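Local structure of AmbC (Sorangium cellulosum, 5O16) at residues A[54-59]-A[88-93]; A[17-22]-A[65-70]; A[158-163]-A[222-227]; A[271-276]-A[284-289]. The protein is probably a dehydratase domain of a modular polyketide synthase, which would remove water from the beta-hydroxyacyl intermediates of the growing chain. All coordinates share one frame; numbering follows the deposited sequence.

Contact 1. Residues A[54-59]-A[88-93]; sequences LGTVIL and PLALPA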
loop_
_atom_site.group_PDB
_atom_site.type_symbol
_atom_site.label_atom_id
_atom_site.label_comp_id
_atom_site.label_asym_id
_atom_site.label_seq_id
_atom_site.Cartn_x
_atom_site.Cartn_y
_atom_site.Cartn_z
ATOM N N LEU A 54 18.026 -2.076 3.759
ATOM C CA LEU A 54 19.477 -2.210 3.613
ATOM C C LEU A 54 20.176 -0.855 3.642
ATOM O O LEU A 54 20.961 -0.509 2.762
ATOM C CB LEU A 54 19.841 -2.982 2.345
ATOM C CG LEU A 54 18.959 -4.176 1.984
ATOM C CD1 LEU A 54 19.660 -4.986 0.906
ATOM C CD2 LEU A 54 18.624 -5.066 3.198
ATOM N N GLY A 55 19.898 -0.096 4.693
ATOM C CA GLY A 55 20.591 1.137 4.965
ATOM C C GLY A 55 19.962 2.382 4.387
ATOM O O GLY A 55 20.252 3.483 4.873
ATOM N N THR A 56 19.123 2.249 3.369
ATOM C CA THR A 56 18.532 3.384 2.680
ATOM C C THR A 56 17.042 3.463 3.008
ATOM O O THR A 56 16.339 2.444 2.994
ATOM C CB THR A 56 18.770 3.269 1.170
ATOM O OG1 THR A 56 20.173 3.157 0.928
ATOM C CG2 THR A 56 18.245 4.483 0.428
ATOM N N VAL A 57 16.585 4.656 3.384
ATOM C CA VAL A 57 15.154 4.919 3.530
ATOM C C VAL A 57 14.503 4.801 2.161
ATOM O O VAL A 57 14.754 5.605 1.263
ATOM C CB VAL A 57 14.883 6.291 4.147
ATOM C CG1 VAL A 57 13.393 6.526 4.249
ATOM C CG2 VAL A 57 15.525 6.380 5.500
ATOM N N ILE A 58 13.650 3.810 2.002
ATOM C CA ILE A 58 12.932 3.588 0.762
ATOM C C ILE A 58 11.473 3.887 1.054
ATOM O O ILE A 58 10.953 3.474 2.098
ATOM C CB ILE A 58 13.130 2.144 0.268
ATOM C CG1 ILE A 58 14.605 1.924 -0.071
ATOM C CG2 ILE A 58 12.319 1.883 -0.981
ATOM C CD1 ILE A 58 15.065 2.628 -1.324
ATOM N N LEU A 59 10.830 4.638 0.170
ATOM C CA LEU A 59 9.378 4.756 0.227
ATOM C C LEU A 59 8.746 3.381 0.036
ATOM O O LEU A 59 9.057 2.696 -0.947
ATOM C CB LEU A 59 8.860 5.701 -0.848
ATOM C CG LEU A 59 7.370 5.983 -0.647
ATOM C CD1 LEU A 59 7.159 6.941 0.510
ATOM C CD2 LEU A 59 6.699 6.478 -1.916
ATOM N N PRO A 88 12.386 1.638 -6.870
ATOM C CA PRO A 88 12.193 2.208 -5.532
ATOM C C PRO A 88 12.499 3.689 -5.513
ATOM O O PRO A 88 13.331 4.185 -6.275
ATOM C CB PRO A 88 13.204 1.445 -4.674
ATOM C CG PRO A 88 14.285 1.158 -5.601
ATOM C CD PRO A 88 13.612 0.832 -6.928
ATOM N N LEU A 89 11.818 4.397 -4.627
ATOM C CA LEU A 89 12.020 5.830 -4.486
ATOM C C LEU A 89 12.717 6.073 -3.155
ATOM O O LEU A 89 12.123 5.894 -2.084
ATOM C CB LEU A 89 10.693 6.582 -4.591
ATOM C CG LEU A 89 10.554 7.914 -3.868
ATOM C CD1 LEU A 89 11.403 8.925 -4.567
ATOM C CD2 LEU A 89 9.114 8.367 -3.940
ATOM N N ALA A 90 13.979 6.482 -3.226
ATOM C CA ALA A 90 14.748 6.716 -2.020
ATOM C C ALA A 90 14.422 8.097 -1.482
ATOM O O ALA A 90 14.300 9.062 -2.241
ATOM C CB ALA A 90 16.247 6.580 -2.296
ATOM N N LEU A 91 14.308 8.192 -0.167
ATOM C CA LEU A 91 13.883 9.455 0.404
ATOM C C LEU A 91 15.005 10.083 1.202
ATOM O O LEU A 91 15.785 9.370 1.843
ATOM C CB LEU A 91 12.661 9.256 1.310
ATOM C CG LEU A 91 11.387 9.167 0.478
ATOM C CD1 LEU A 91 10.274 8.521 1.232
ATOM C CD2 LEU A 91 10.973 10.562 0.042
ATOM N N PRO A 92 15.137 11.404 1.161
ATOM C CA PRO A 92 16.162 12.016 1.997
ATOM C C PRO A 92 15.599 12.245 3.385
ATOM O O PRO A 92 14.490 12.761 3.557
ATOM C CB PRO A 92 16.451 13.340 1.274
ATOM C CG PRO A 92 15.156 13.687 0.622
ATOM C CD PRO A 92 14.517 12.375 0.240
ATOM N N ALA A 93 16.376 11.832 4.390
ATOM C CA ALA A 93 16.061 12.307 5.729
ATOM C C ALA A 93 16.115 13.812 5.618
ATOM O O ALA A 93 16.872 14.319 4.802
ATOM C CB ALA A 93 17.071 11.827 6.773
#

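Contact 2. Residues A[17-22]-A[65-70]; sequences VKHPWL and VELALA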
loop_
_atom_site.group_PDB
_atom_site.type_symbol
_atom_site.label_atom_id
_atom_site.label_comp_id
_atom_site.label_asym_id
_atom_site.label_seq_id
_atom_site.Cartn_x
_atom_site.Cartn_y
_atom_site.Cartn_z
ATOM N N VAL A 17 -7.382 18.280 -4.635
ATOM C CA VAL A 17 -7.383 16.914 -4.126
ATOM C C VAL A 17 -7.046 16.987 -2.640
ATOM O O VAL A 17 -6.193 17.787 -2.232
ATOM C CB VAL A 17 -6.407 16.003 -4.905
ATOM C CG1 VAL A 17 -6.861 15.843 -6.342
ATOM C CG2 VAL A 17 -5.016 16.543 -4.902
ATOM N N LYS A 18 -7.767 16.211 -1.820
ATOM C CA LYS A 18 -7.596 16.241 -0.362
ATOM C C LYS A 18 -6.637 15.117 0.041
ATOM O O LYS A 18 -7.045 14.023 0.415
ATOM C CB LYS A 18 -8.952 16.142 0.357
ATOM C CG LYS A 18 -9.864 14.869 0.120
ATOM C CD LYS A 18 -9.204 13.539 0.544
ATOM C CE LYS A 18 -10.095 12.304 0.523
ATOM N NZ LYS A 18 -9.308 11.201 1.164
ATOM N N HIS A 19 -5.342 15.401 0.031
ATOM C CA HIS A 19 -4.422 14.318 0.332
ATOM C C HIS A 19 -3.126 14.890 0.861
ATOM O O HIS A 19 -2.710 15.977 0.439
ATOM C CB HIS A 19 -4.153 13.465 -0.913
ATOM C CG HIS A 19 -3.481 12.174 -0.602
ATOM N ND1 HIS A 19 -2.122 11.989 -0.731
ATOM C CD2 HIS A 19 -3.978 11.016 -0.110
ATOM C CE1 HIS A 19 -1.818 10.758 -0.359
ATOM N NE2 HIS A 19 -2.927 10.149 0.026
ATOM N N PRO A 20 -2.457 14.182 1.772
ATOM C CA PRO A 20 -1.166 14.673 2.276
ATOM C C PRO A 20 -0.124 14.802 1.194
ATOM O O PRO A 20 0.693 15.728 1.237
ATOM C CB PRO A 20 -0.767 13.612 3.312
ATOM C CG PRO A 20 -2.041 12.943 3.690
ATOM C CD PRO A 20 -2.918 12.979 2.480
ATOM N N TRP A 21 -0.151 13.929 0.198
ATOM C CA TRP A 21 0.905 13.875 -0.803
ATOM C C TRP A 21 0.472 14.356 -2.181
ATOM O O TRP A 21 1.321 14.483 -3.067
ATOM C CB TRP A 21 1.459 12.446 -0.903
ATOM C CG TRP A 21 2.039 11.952 0.383
ATOM C CD1 TRP A 21 2.432 12.709 1.454
ATOM C CD2 TRP A 21 2.226 10.585 0.769
ATOM N NE1 TRP A 21 2.881 11.898 2.466
ATOM C CE2 TRP A 21 2.768 10.589 2.071
ATOM C CE3 TRP A 21 1.993 9.359 0.138
ATOM C CZ2 TRP A 21 3.089 9.415 2.749
ATOM C CZ3 TRP A 21 2.317 8.193 0.811
ATOM C CH2 TRP A 21 2.852 8.230 2.106
ATOM N N LEU A 22 -0.807 14.612 -2.403
ATOM C CA LEU A 22 -1.233 15.213 -3.654
ATOM C C LEU A 22 -2.082 16.429 -3.344
ATOM O O LEU A 22 -2.948 16.388 -2.463
ATOM C CB LEU A 22 -2.020 14.244 -4.539
ATOM C CG LEU A 22 -1.290 12.964 -4.925
ATOM C CD1 LEU A 22 -2.292 11.963 -5.488
ATOM C CD2 LEU A 22 -0.115 13.216 -5.876
ATOM N N VAL A 65 0.606 2.301 -3.670
ATOM C CA VAL A 65 -0.777 1.850 -3.666
ATOM C C VAL A 65 -1.698 2.963 -3.186
ATOM O O VAL A 65 -2.754 3.214 -3.779
ATOM C CB VAL A 65 -0.908 0.582 -2.806
ATOM C CG1 VAL A 65 -2.367 0.199 -2.624
ATOM C CG2 VAL A 65 -0.137 -0.538 -3.453
ATOM N N GLU A 66 -1.315 3.642 -2.100
ATOM C CA GLU A 66 -2.126 4.745 -1.604
ATOM C C GLU A 66 -2.160 5.903 -2.608
ATOM O O GLU A 66 -3.232 6.454 -2.900
ATOM C CB GLU A 66 -1.609 5.204 -0.242
ATOM C CG GLU A 66 -2.077 6.598 0.108
ATOM C CD GLU A 66 -3.558 6.648 0.479
ATOM O OE1 GLU A 66 -4.078 7.765 0.673
ATOM O OE2 GLU A 66 -4.205 5.581 0.564
ATOM N N LEU A 67 -1.008 6.251 -3.189
ATOM C CA LEU A 67 -1.002 7.301 -4.204
ATOM C C LEU A 67 -1.923 6.952 -5.357
ATOM O O LEU A 67 -2.699 7.797 -5.815
ATOM C CB LEU A 67 0.417 7.550 -4.712
ATOM C CG LEU A 67 1.296 8.388 -3.777
ATOM C CD1 LEU A 67 2.754 8.397 -4.218
ATOM C CD2 LEU A 67 0.752 9.813 -3.701
ATOM N N ALA A 68 -1.860 5.713 -5.842
ATOM C CA ALA A 68 -2.759 5.324 -6.920
ATOM C C ALA A 68 -4.210 5.416 -6.473
ATOM O O ALA A 68 -5.064 5.939 -7.201
ATOM C CB ALA A 68 -2.440 3.915 -7.402
ATOM N N LEU A 69 -4.511 4.914 -5.269
ATOM C CA LEU A 69 -5.879 4.995 -4.765
ATOM C C LEU A 69 -6.362 6.439 -4.695
ATOM O O LEU A 69 -7.524 6.731 -5.005
ATOM C CB LEU A 69 -6.014 4.312 -3.404
ATOM C CG LEU A 69 -6.121 2.786 -3.402
ATOM C CD1 LEU A 69 -6.011 2.188 -1.967
ATOM C CD2 LEU A 69 -7.336 2.232 -4.163
ATOM N N ALA A 70 -5.485 7.358 -4.296
ATOM C CA ALA A 70 -5.883 8.760 -4.229
ATOM C C ALA A 70 -6.111 9.344 -5.620
ATOM O O ALA A 70 -7.101 10.048 -5.848
ATOM C CB ALA A 70 -4.834 9.567 -3.464
#

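Contact 3. Residues A[158-163]-A[222-227]; sequences EPVDVT and LRAELG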
loop_
_atom_site.group_PDB
_atom_site.type_symbol
_atom_site.label_atom_id
_atom_site.label_comp_id
_atom_site.label_asym_id
_atom_site.label_seq_id
_atom_site.Cartn_x
_atom_site.Cartn_y
_atom_site.Cartn_z
ATOM N N GLU A 158 -4.233 -21.078 14.708
ATOM C CA GLU A 158 -2.996 -21.516 15.348
ATOM C C GLU A 158 -2.075 -20.312 15.444
ATOM O O GLU A 158 -1.752 -19.717 14.396
ATOM C CB GLU A 158 -2.305 -22.607 14.539
ATOM C CG GLU A 158 -2.315 -24.006 15.103
ATOM C CD GLU A 158 -1.456 -24.937 14.249
ATOM O OE1 GLU A 158 -1.238 -26.101 14.659
ATOM O OE2 GLU A 158 -1.018 -24.505 13.154
ATOM N N PRO A 159 -1.686 -19.864 16.639
ATOM C CA PRO A 159 -0.993 -18.572 16.734
ATOM C C PRO A 159 0.353 -18.625 16.035
ATOM O O PRO A 159 1.069 -19.626 16.083
ATOM C CB PRO A 159 -0.830 -18.360 18.241
ATOM C CG PRO A 159 -1.894 -19.231 18.848
ATOM C CD PRO A 159 -1.943 -20.441 17.965
ATOM N N VAL A 160 0.720 -17.496 15.454
ATOM C CA VAL A 160 1.946 -17.342 14.693
ATOM C C VAL A 160 2.852 -16.384 15.448
ATOM O O VAL A 160 2.386 -15.375 15.995
ATOM C CB VAL A 160 1.621 -16.821 13.281
ATOM C CG1 VAL A 160 2.881 -16.415 12.532
ATOM C CG2 VAL A 160 0.826 -17.862 12.519
ATOM N N ASP A 161 4.144 -16.693 15.470
ATOM C CA ASP A 161 5.094 -15.920 16.256
ATOM C C ASP A 161 5.481 -14.681 15.466
ATOM O O ASP A 161 6.288 -14.736 14.537
ATOM C CB ASP A 161 6.317 -16.760 16.590
ATOM C CG ASP A 161 7.135 -16.161 17.698
ATOM O OD1 ASP A 161 6.762 -15.071 18.179
ATOM O OD2 ASP A 161 8.149 -16.777 18.084
ATOM N N VAL A 162 4.890 -13.554 15.839
ATOM C CA VAL A 162 5.274 -12.291 15.238
ATOM C C VAL A 162 6.489 -11.722 15.964
ATOM O O VAL A 162 7.338 -11.069 15.346
ATOM C CB VAL A 162 4.080 -11.324 15.236
ATOM C CG1 VAL A 162 3.074 -11.772 14.207
ATOM C CG2 VAL A 162 3.435 -11.248 16.604
ATOM N N THR A 163 6.584 -11.982 17.276
ATOM C CA THR A 163 7.536 -11.383 18.215
ATOM C C THR A 163 9.001 -11.654 17.883
ATOM O O THR A 163 9.884 -11.045 18.496
ATOM C CB THR A 163 7.261 -11.885 19.640
ATOM O OG1 THR A 163 5.855 -11.977 19.863
ATOM C CG2 THR A 163 7.817 -10.915 20.671
ATOM N N LEU A 222 4.735 -12.301 5.656
ATOM C CA LEU A 222 6.165 -12.615 5.637
ATOM C C LEU A 222 6.626 -13.283 6.928
ATOM O O LEU A 222 7.513 -14.142 6.888
ATOM C CB LEU A 222 6.978 -11.351 5.349
ATOM C CG LEU A 222 6.621 -10.739 3.991
ATOM C CD1 LEU A 222 7.498 -9.577 3.638
ATOM C CD2 LEU A 222 6.697 -11.779 2.912
ATOM N N ARG A 223 6.005 -12.972 8.069
ATOM C CA ARG A 223 6.480 -13.636 9.274
ATOM C C ARG A 223 5.906 -15.029 9.392
ATOM O O ARG A 223 6.407 -15.832 10.184
ATOM C CB ARG A 223 6.059 -12.875 10.536
ATOM C CG ARG A 223 6.555 -11.462 10.661
ATOM C CD ARG A 223 6.189 -10.853 12.009
ATOM N NE ARG A 223 6.337 -9.402 11.965
ATOM C CZ ARG A 223 7.460 -8.743 12.212
ATOM N NH1 ARG A 223 8.580 -9.398 12.501
ATOM N NH2 ARG A 223 7.460 -7.421 12.133
ATOM N N ALA A 224 4.907 -15.340 8.579
ATOM C CA ALA A 224 4.334 -16.669 8.489
ATOM C C ALA A 224 5.133 -17.541 7.541
ATOM O O ALA A 224 5.360 -18.722 7.825
ATOM C CB ALA A 224 2.877 -16.582 8.039
ATOM N N GLU A 225 5.611 -16.950 6.444
ATOM C CA GLU A 225 6.291 -17.702 5.408
ATOM C C GLU A 225 7.798 -17.656 5.611
ATOM O O GLU A 225 8.547 -18.173 4.783
ATOM C CB GLU A 225 5.932 -17.114 4.033
ATOM C CG GLU A 225 4.464 -17.302 3.574
ATOM C CD GLU A 225 4.056 -18.736 3.282
ATOM O OE1 GLU A 225 4.613 -19.334 2.337
ATOM O OE2 GLU A 225 3.162 -19.252 3.997
ATOM N N LEU A 226 8.246 -17.146 6.755
ATOM C CA LEU A 226 9.617 -17.305 7.211
ATOM C C LEU A 226 9.614 -17.881 8.623
ATOM O O LEU A 226 10.320 -17.385 9.507
ATOM C CB LEU A 226 10.356 -15.962 7.161
ATOM C CG LEU A 226 10.412 -15.201 5.824
ATOM C CD1 LEU A 226 11.184 -13.890 5.957
ATOM C CD2 LEU A 226 11.012 -16.046 4.693
ATOM N N GLY A 227 8.809 -18.921 8.838
ATOM C CA GLY A 227 8.724 -19.588 10.126
ATOM C C GLY A 227 8.866 -21.099 10.056
ATOM O O GLY A 227 8.789 -21.696 8.980
#

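Contact 4. Residues A[271-276]-A[284-289]; sequences AASIEL and VARAGT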
loop_
_atom_site.group_PDB
_atom_site.type_symbol
_atom_site.label_atom_id
_atom_site.label_comp_id
_atom_site.label_asym_id
_atom_site.label_seq_id
_atom_site.Cartn_x
_atom_site.Cartn_y
_atom_site.Cartn_z
ATOM N N ALA A 271 2.051 -15.300 -4.275
ATOM C CA ALA A 271 0.858 -14.518 -4.552
ATOM C C ALA A 271 -0.165 -14.716 -3.444
ATOM O O ALA A 271 -0.401 -15.840 -2.995
ATOM C CB ALA A 271 0.249 -14.900 -5.889
ATOM N N ALA A 272 -0.771 -13.621 -2.995
ATOM C CA ALA A 272 -1.776 -13.736 -1.953
ATOM C C ALA A 272 -2.851 -12.680 -2.151
ATOM O O ALA A 272 -2.687 -11.716 -2.899
ATOM C CB ALA A 272 -1.169 -13.611 -0.554
ATOM N N SER A 273 -3.967 -12.905 -1.479
ATOM C CA SER A 273 -5.080 -11.983 -1.397
ATOM C C SER A 273 -5.073 -11.330 -0.020
ATOM O O SER A 273 -4.692 -11.963 0.970
ATOM C CB SER A 273 -6.389 -12.720 -1.599
ATOM O OG SER A 273 -7.415 -11.776 -1.683
ATOM N N ILE A 274 -5.454 -10.057 0.047
ATOM C CA ILE A 274 -5.572 -9.356 1.324
ATOM C C ILE A 274 -6.957 -8.750 1.448
ATOM O O ILE A 274 -7.410 -8.015 0.563
ATOM C CB ILE A 274 -4.504 -8.256 1.504
ATOM C CG1 ILE A 274 -3.096 -8.820 1.283
ATOM C CG2 ILE A 274 -4.659 -7.573 2.872
ATOM C CD1 ILE A 274 -1.986 -7.786 1.286
ATOM N N GLU A 275 -7.625 -9.037 2.548
ATOM C CA GLU A 275 -8.794 -8.267 2.930
ATOM C C GLU A 275 -8.655 -7.774 4.350
ATOM O O GLU A 275 -8.010 -8.399 5.197
ATOM C CB GLU A 275 -10.145 -9.004 2.715
ATOM C CG GLU A 275 -10.205 -9.761 1.409
ATOM C CD GLU A 275 -11.520 -10.529 1.176
ATOM O OE1 GLU A 275 -12.397 -10.561 2.069
ATOM O OE2 GLU A 275 -11.741 -10.969 0.020
ATOM N N LEU A 276 -9.236 -6.596 4.552
ATOM C CA LEU A 276 -9.077 -5.812 5.760
ATOM C C LEU A 276 -10.442 -5.365 6.267
ATOM O O LEU A 276 -11.323 -4.944 5.498
ATOM C CB LEU A 276 -8.185 -4.589 5.531
ATOM C CG LEU A 276 -6.778 -4.847 4.980
ATOM C CD1 LEU A 276 -6.097 -3.576 4.471
ATOM C CD2 LEU A 276 -5.919 -5.551 5.987
ATOM N N VAL A 284 -13.010 -2.737 5.106
ATOM C CA VAL A 284 -12.243 -1.515 4.922
ATOM C C VAL A 284 -11.593 -1.475 3.545
ATOM O O VAL A 284 -11.769 -0.516 2.789
ATOM C CB VAL A 284 -11.180 -1.353 6.034
ATOM C CG1 VAL A 284 -10.040 -0.406 5.606
ATOM C CG2 VAL A 284 -11.843 -0.889 7.307
ATOM N N ALA A 285 -10.889 -2.536 3.178
ATOM C CA ALA A 285 -10.132 -2.531 1.942
ATOM C C ALA A 285 -9.953 -3.965 1.456
ATOM O O ALA A 285 -10.060 -4.929 2.226
ATOM C CB ALA A 285 -8.775 -1.837 2.138
ATOM N N ARG A 286 -9.635 -4.105 0.174
ATOM C CA ARG A 286 -9.285 -5.421 -0.334
ATOM C C ARG A 286 -8.303 -5.244 -1.476
ATOM O O ARG A 286 -8.392 -4.276 -2.242
ATOM C CB ARG A 286 -10.533 -6.194 -0.795
ATOM C CG ARG A 286 -10.271 -7.308 -1.798
ATOM C CD ARG A 286 -11.531 -8.096 -2.181
ATOM N NE ARG A 286 -11.225 -9.431 -2.704
ATOM C CZ ARG A 286 -10.943 -9.701 -3.980
ATOM N NH1 ARG A 286 -10.929 -8.736 -4.895
ATOM N NH2 ARG A 286 -10.670 -10.942 -4.343
ATOM N N ALA A 287 -7.336 -6.161 -1.535
ATOM C CA ALA A 287 -6.381 -6.279 -2.634
ATOM C C ALA A 287 -6.545 -7.682 -3.196
ATOM O O ALA A 287 -6.132 -8.656 -2.552
ATOM C CB ALA A 287 -4.938 -6.046 -2.162
ATOM N N GLY A 288 -7.126 -7.776 -4.398
ATOM C CA GLY A 288 -7.439 -9.075 -4.981
ATOM C C GLY A 288 -6.250 -10.020 -4.989
ATOM O O GLY A 288 -6.337 -11.157 -4.519
ATOM N N THR A 289 -5.118 -9.561 -5.511
ATOM C CA THR A 289 -3.868 -10.282 -5.355
ATOM C C THR A 289 -2.738 -9.276 -5.221
ATOM O O THR A 289 -2.814 -8.150 -5.721
ATOM C CB THR A 289 -3.526 -11.243 -6.525
ATOM O OG1 THR A 289 -3.227 -10.482 -7.698
ATOM C CG2 THR A 289 -4.651 -12.257 -6.816
#

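Contact 1. Residues A[54-59]-A[88-93]
Ile-58 and Ala-90 form a single beta bridge, their CA atoms 4.6 Å apart, while the end-to-end directions of the two backbones diverge by 103°, consistent with pairing that stops at this one bridge. The segment 54-59 lies in the HxxxGxxxxP signature of polyketide synthase dehydratases, here in the first hot-dog part of the chain, and 88-93 is the loop leading into strand 96-106. Two backbone hydrogen bonds flank the bridge: Leu-91 N gives to Val-57 O at 3.0 Å, and Leu-59 N gives to Leu-89 O at 2.9 Å with an almost straight N-H (170°).

The leucines carry the buried part of the contact. Leu-59 has its CG anti to the backbone N (chi1 -171°), which sends the branch across to the loop and splits its two methyl groups between partners: CD1 meets Leu-91 CD1 at 3.6 Å, whereas CD2 reaches Leu-89 CD2 at 3.7 Å. Each pair crosses at a slant. Phe-64 of helix 61-74 touches both Leu-59 and Leu-89, and Val-97 touches Leu-89 and Leu-91, which extends this apolar cluster into the domain. Ile-58 also links the contact to the signature histidine, since its carbonyl O is hydrogen-bonded to His-51 ND1. Toward the more exposed side, Thr-56 CG2 lies 4.0 Å from Ala-90 CB. The side chain of Ile-58 runs alongside Pro-88 in the same direction, and its CG2 rests 3.8 Å from Pro-88 CB.

Contact 2. Residues A[17-22]-A[65-70]
A histidine-carboxylate hydrogen bond ties the loop 17-22 to helix 61-74 in the buried interior: His-19 NE2 gives to Glu-66 OE1 at 2.7 Å. The two side chains approach from opposite directions. OE1 lies only 7° out of the imidazole plane and receives the bond on its anti lone pair, while ring and carboxylate are nearly coplanar. CG of His-19 stands anti to the backbone N (chi1 -167°), which carries the ring toward the helix. Its rotation is further defined by Trp-21 N, which donates to ND1 at 2.9 Å from well out of the ring plane. Ala-70 CB sits over one ring face, a CH-pi contact with 4.0 Å to the centroid, and Pro-20 CD lies over the opposite face.

Helix 61-74 is the central helix of the first hot-dog unit. Glu-66 also accepts from Gly-208 N and Leu-209 N, thereby joining the loop ahead of helix 211-224. Were His-19 an alanine, with no imidazole to offer, Glu-66 OE1 would probably depend on Gly-208 N alone among the donors described, and Trp-21 N would lose its acceptor. One methyl of the helix, Leu-67 CD2, meets both Trp-21 CB and Leu-22 CG, each at 3.9 Å, and approaches the indole at its edge.

Contact 3. Residues A[158-163]-A[222-227]
The last turn of helix 211-224 packs here against strand 158-160 and the residues that follow it, at an outer border of the second hot-dog part of this double hot-dog fold. The side chain of Arg-223 does most of the work. Its CG is anti to the carbonyl carbon (chi1 -60°) and the chain is extended from CG to NE, which carries its CD past Val-162. The two side chains cross at about a right angle, with Arg-223 CD 3.9 Å from Val-162 CB and also near the CG1 branch. Farther out, Arg-223 NH1 lies 3.5 Å from Val-162 O. That approach is oblique to the guanidinium and amounts to proximity without a hydrogen bond.

The charge of Arg-223 finds its mate in Asp-170 of helix 167-170, through a salt bridge from NH1 to OD2. NH1 of Arg-178 is also close, so the aspartate probably offsets a local crowding of positive charge. With a methionine in place of Arg-223, Asp-170 would probably lose the charge that pairs with it here, leaving the carboxylate freer to turn.

Nearer the strand the contact is lighter and apolar. Val-162 and Val-160 both rest on strand 180-186 as well, while Ala-224 O accepts a hydrogen bond from Arg-185 NH2. Between strand and helix, the CG1 methyl of Val-160 lies 4.3 Å from Ala-224 CA.

Contact 4. Residues A[271-276]-A[284-289]
Ile-274 and Ala-287 exchange both backbone hydrogen bonds of an antiparallel hydrogen-bonded pair, Ile-274 N to Ala-287 O at 3.0 Å and Ala-287 N to Ile-274 O at 2.8 Å. The axes of 271-276 and 284-287 run 173° apart in this beta hairpin, 4.7 Å at closest approach. Glu-275 and Arg-286 form the non-hydrogen-bonded pair between two such rungs. At the next, Leu-276, a classic beta bulge sets Val-284 and Ala-285 opposite one residue: Leu-276 O accepts from Val-284 N at 2.8 Å and only weakly from Ala-285 N.

The side chains of Glu-275 and Arg-286 run alongside each other from the same face, joined by a salt bridge from Arg-286 NE to Glu-275 OE2 of 3.2 Å. The carboxylate oxygen is close to the guanidinium plane, yet NE meets it from above the carboxylate plane, the two planes being 72° apart. Ser-273 OG, anti to its own N (chi1 -173°), donates to Gly-288 O at 3.1 Å. The other side of the hairpin is apolar, with Leu-276 CD1 4.0 Å from Ala-285 CB.

That apolar side faces helix 211-224, where Ile-274 touches Ala-217 and Leu-218 and Leu-276 touches Leu-214, while strands 254-261 and 236-247 flank the hairpin.

Contacts 1 and 2 belong to the first hot-dog part of the chain, contacts 3 and 4 to the second. Helix 61-74 follows strand 56-57 directly, so contacts 1 and 2 approach within about 5 Å at their nearest atoms although their centres are 19 Å apart. Helix 211-224 supplies one side of contact 3 with its last turn and lies against the apolar side of contact 4, the two centres again 19 Å apart. Between the halves, contacts 2 and 4 come within about 6 Å at nearest atoms, while contacts 2 and 3 lie on opposite sides of the chain's centre. Contact 1 includes the bond to the signature histidine, His-51; a sulfate about 5 Å from the side chain of Ile-58 probably came from the crystallisation liquor.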